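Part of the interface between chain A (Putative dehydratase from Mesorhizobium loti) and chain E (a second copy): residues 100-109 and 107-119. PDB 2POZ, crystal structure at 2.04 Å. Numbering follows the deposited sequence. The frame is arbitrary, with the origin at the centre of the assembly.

Chain A 100-109: LWDIKGKCLG
Chain E 107-119: CLGVPVYELFGGK

The chain A stretch is the last part of a helix that begins earlier in the chain. Residues 100-107 hold regular helical angles, phi -62 to -68 and psi -33 to -46, with i to i-4 backbone bonds of 2.9 to 3.0 Å from Lys104(A) N to Leu100(A) O through Leu108(A) N to Lys104(A) O. Leu108(A) relaxes to -87/-6, and Gly109(A), at 72/28, leaves the helix with a positive phi that favours glycine. The same segment in chain E ends alike, with Leu108(E) at -94/-6 and Gly109(E) at 72/27. Chain E then extends through Val110(E) (-141/159) and Pro111(E) (-65/154) before a short, weakly bonded helical turn at about 112-115. Glu114(E) N bonds to Pro111(E) O at 3.0 Å, and Phe116(E) N to Val112(E) O at 3.2 Å. Gly117(E), at 120/15, closes this turn in a Schellman motif, and Gly118(E) follows at 89/172; at both, a CB would be jammed against the preceding carbonyl oxygen.

The register sets the helix of chain A against both parts of chain E. CA-CA separations are 8.0 Å for Trp101(A) and Gly117(E), 8.5 Å for Lys104(A) and Leu115(E), and 6.3 Å for Leu108(A) and Leu108(E). As chain A advances from 101 to 108, its partners in chain E step back from 117 through 115 to 108, so the two segments run in opposite directions overall. The contact buries 366 Å² over both sides, and its chain A side chains, at positions 101, 104 and 108, recur at helical spacing and so share one face.

Leu108(A), in the m,t rotamer (chi1 -62°, chi2 175°), points toward chain E and is covered most. Its CD2 lies 3.5 Å from Val110(E) CG1, and its CD1 lies 3.9 Å from Leu115(E) CD2. Val110(E) has chi1 -63° (m). Leu115(E), also m,t, directs its CA-to-CB bond away, yet its end comes nearer and completes the apolar cluster. Leu108(E), m,t as well, points toward chain A; its O is 3.9 Å from Leu108(A) CD2, and its CD2 is 4.2 Å from Leu108(A) O.

One helical turn earlier, Lys104(A) supplies the polar anchor. Its chain is t,t,m,m, extended at first and then bent, which brings NZ to two acceptors of one residue. NZ donates a hydrogen bond to Glu114(E) O at 3.0 Å and forms a salt bridge with Glu114(E) OE1 at 3.1 Å. Glu114(E) leaves its backbone sideways and folds through chi1 -83°, chi2 -50° and chi3 -46°, placing the carboxylate beside its own carbonyl. The carboxylate balances the ammonium charge, while the carbonyl oxygen accepts one of its hydrogen bonds.

Trp101(A), chi1 -78° (m) and chi2 105°, begins sideways, but its ring reaches the Schellman turn. CH2 approaches Gly117(E) CA at 3.5 Å, while Leu115(E) O, 3.6 Å from CH2, lies at the ring edge. An ideal CB on Gly117(E) would lie 3.6 Å from Trp101(A) CZ2, in contact with the ring, but the backbone angles alone already call for glycine.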

# COMPACT_ATOMS: atom_id res chain seq x y z
N LEU A 100 25.37 15.59 -31.28
CA LEU A 100 25.85 14.30 -31.75
C LEU A 100 24.89 13.70 -32.77
O LEU A 100 25.33 13.20 -33.80
CB LEU A 100 26.05 13.35 -30.56
CG LEU A 100 27.22 13.78 -29.67
CD1 LEU A 100 27.30 12.88 -28.44
CD2 LEU A 100 28.52 13.72 -30.48
N TRP A 101 23.59 13.77 -32.50
CA TRP A 101 22.60 13.25 -33.44
C TRP A 101 22.60 14.08 -34.73
O TRP A 101 22.37 13.57 -35.82
CB TRP A 101 21.19 13.25 -32.83
CG TRP A 101 20.97 12.11 -31.88
CD1 TRP A 101 20.93 12.17 -30.52
CD2 TRP A 101 20.83 10.73 -32.23
NE1 TRP A 101 20.78 10.91 -29.99
CE2 TRP A 101 20.71 10.00 -31.02
CE3 TRP A 101 20.79 10.03 -33.45
CZ2 TRP A 101 20.56 8.61 -31.00
CZ3 TRP A 101 20.65 8.65 -33.42
CH2 TRP A 101 20.53 7.95 -32.20
N ASP A 102 22.87 15.38 -34.59
CA ASP A 102 22.93 16.26 -35.75
C ASP A 102 24.07 15.74 -36.66
O ASP A 102 23.90 15.61 -37.88
CB ASP A 102 23.20 17.69 -35.28
CG ASP A 102 22.94 18.73 -36.36
OD1 ASP A 102 22.17 18.45 -37.32
OD2 ASP A 102 23.51 19.84 -36.24
N ILE A 103 25.22 15.44 -36.07
CA ILE A 103 26.35 14.94 -36.83
C ILE A 103 26.05 13.60 -37.48
O ILE A 103 26.40 13.36 -38.64
CB ILE A 103 27.61 14.82 -35.93
CG1 ILE A 103 28.14 16.22 -35.62
CG2 ILE A 103 28.67 13.96 -36.63
CD1 ILE A 103 29.20 16.25 -34.54
N LYS A 104 25.39 12.71 -36.74
CA LYS A 104 25.06 11.40 -37.28
C LYS A 104 24.11 11.53 -38.46
O LYS A 104 24.28 10.86 -39.47
CB LYS A 104 24.44 10.51 -36.19
CG LYS A 104 24.20 9.07 -36.64
CD LYS A 104 23.63 8.22 -35.50
CE LYS A 104 24.70 7.82 -34.51
NZ LYS A 104 25.61 6.78 -35.06
N GLY A 105 23.10 12.39 -38.33
CA GLY A 105 22.16 12.58 -39.42
C GLY A 105 22.84 13.16 -40.65
O GLY A 105 22.57 12.74 -41.78
N LYS A 106 23.73 14.13 -40.43
CA LYS A 106 24.46 14.73 -41.55
C LYS A 106 25.34 13.68 -42.23
O LYS A 106 25.48 13.68 -43.45
CB LYS A 106 25.31 15.90 -41.05
CG LYS A 106 24.51 17.14 -40.68
CD LYS A 106 25.41 18.30 -40.34
CE LYS A 106 24.62 19.52 -39.89
NZ LYS A 106 25.53 20.59 -39.43
N CYS A 107 25.93 12.79 -41.44
CA CYS A 107 26.79 11.75 -42.00
C CYS A 107 25.99 10.79 -42.87
O CYS A 107 26.45 10.39 -43.94
CB CYS A 107 27.47 10.94 -40.89
SG CYS A 107 28.81 11.79 -40.05
N LEU A 108 24.80 10.43 -42.41
CA LEU A 108 23.95 9.50 -43.14
C LEU A 108 23.05 10.18 -44.17
O LEU A 108 22.35 9.51 -44.92
CB LEU A 108 23.12 8.68 -42.14
CG LEU A 108 23.98 7.83 -41.20
CD1 LEU A 108 23.11 7.14 -40.15
CD2 LEU A 108 24.75 6.80 -42.02
N GLY A 109 23.07 11.51 -44.19
CA GLY A 109 22.28 12.25 -45.16
C GLY A 109 20.77 12.31 -44.97
O GLY A 109 20.04 12.46 -45.94
N CYS E 107 19.41 0.83 -46.71
CA CYS E 107 19.20 2.07 -47.46
C CYS E 107 20.23 3.12 -47.08
O CYS E 107 20.68 3.89 -47.93
CB CYS E 107 17.80 2.62 -47.19
SG CYS E 107 16.48 1.91 -48.19
N LEU E 108 20.60 3.16 -45.81
CA LEU E 108 21.56 4.14 -45.32
C LEU E 108 23.01 3.64 -45.31
O LEU E 108 23.93 4.39 -45.03
CB LEU E 108 21.14 4.61 -43.92
CG LEU E 108 19.73 5.22 -43.90
CD1 LEU E 108 19.41 5.78 -42.52
CD2 LEU E 108 19.64 6.33 -44.94
N GLY E 109 23.19 2.36 -45.64
CA GLY E 109 24.52 1.78 -45.69
C GLY E 109 25.23 1.56 -44.37
O GLY E 109 26.46 1.56 -44.33
N VAL E 110 24.48 1.36 -43.29
CA VAL E 110 25.08 1.14 -41.97
C VAL E 110 24.33 0.08 -41.17
O VAL E 110 23.17 -0.21 -41.46
CB VAL E 110 25.09 2.45 -41.13
CG1 VAL E 110 25.95 3.51 -41.79
CG2 VAL E 110 23.66 2.95 -40.96
N PRO E 111 24.99 -0.52 -40.18
CA PRO E 111 24.33 -1.54 -39.36
C PRO E 111 23.18 -0.88 -38.58
O PRO E 111 23.22 0.32 -38.32
CB PRO E 111 25.44 -2.01 -38.42
CG PRO E 111 26.67 -1.81 -39.22
CD PRO E 111 26.43 -0.47 -39.88
N VAL E 112 22.17 -1.65 -38.22
CA VAL E 112 21.05 -1.09 -37.46
C VAL E 112 21.53 -0.43 -36.16
O VAL E 112 21.01 0.61 -35.76
CB VAL E 112 19.99 -2.17 -37.13
CG1 VAL E 112 18.95 -1.62 -36.16
CG2 VAL E 112 19.31 -2.62 -38.42
N TYR E 113 22.53 -1.01 -35.50
CA TYR E 113 22.99 -0.41 -34.26
C TYR E 113 23.54 1.01 -34.42
O TYR E 113 23.60 1.75 -33.45
CB TYR E 113 24.00 -1.31 -33.53
CG TYR E 113 25.24 -1.70 -34.30
CD1 TYR E 113 26.20 -0.76 -34.64
CD2 TYR E 113 25.47 -3.03 -34.65
CE1 TYR E 113 27.37 -1.13 -35.32
CE2 TYR E 113 26.63 -3.42 -35.32
CZ TYR E 113 27.58 -2.46 -35.65
OH TYR E 113 28.73 -2.85 -36.29
N GLU E 114 23.92 1.39 -35.64
CA GLU E 114 24.41 2.76 -35.86
C GLU E 114 23.23 3.73 -35.78
O GLU E 114 23.35 4.84 -35.25
CB GLU E 114 25.10 2.90 -37.22
CG GLU E 114 26.56 2.45 -37.22
CD GLU E 114 27.37 3.07 -36.08
OE1 GLU E 114 27.25 4.29 -35.85
OE2 GLU E 114 28.12 2.32 -35.41
N LEU E 115 22.08 3.30 -36.30
CA LEU E 115 20.88 4.12 -36.29
C LEU E 115 20.35 4.30 -34.86
O LEU E 115 19.77 5.34 -34.52
CB LEU E 115 19.79 3.47 -37.14
CG LEU E 115 20.15 3.06 -38.57
CD1 LEU E 115 18.96 2.33 -39.20
CD2 LEU E 115 20.54 4.28 -39.40
N PHE E 116 20.57 3.29 -34.02
CA PHE E 116 20.12 3.29 -32.63
C PHE E 116 20.99 4.13 -31.70
O PHE E 116 20.69 4.24 -30.50
CB PHE E 116 20.05 1.84 -32.11
CG PHE E 116 18.87 1.05 -32.64
CD1 PHE E 116 18.01 1.58 -33.59
CD2 PHE E 116 18.62 -0.24 -32.16
CE1 PHE E 116 16.90 0.86 -34.05
CE2 PHE E 116 17.51 -0.97 -32.61
CZ PHE E 116 16.65 -0.42 -33.56
N GLY E 117 22.05 4.73 -32.22
CA GLY E 117 22.91 5.55 -31.38
C GLY E 117 24.34 5.06 -31.29
O GLY E 117 25.10 5.48 -30.42
N GLY E 118 24.71 4.17 -32.20
CA GLY E 118 26.07 3.66 -32.22
C GLY E 118 26.30 2.43 -31.36
O GLY E 118 25.43 2.01 -30.59
N LYS E 119 27.48 1.85 -31.49
CA LYS E 119 27.81 0.68 -30.71
C LYS E 119 28.55 1.07 -29.44
O LYS E 119 29.17 2.14 -29.36
CB LYS E 119 28.65 -0.28 -31.55
CG LYS E 119 29.86 0.35 -32.19
CD LYS E 119 30.43 -0.51 -33.31
CE LYS E 119 30.87 -1.87 -32.81
NZ LYS E 119 31.54 -2.64 -33.90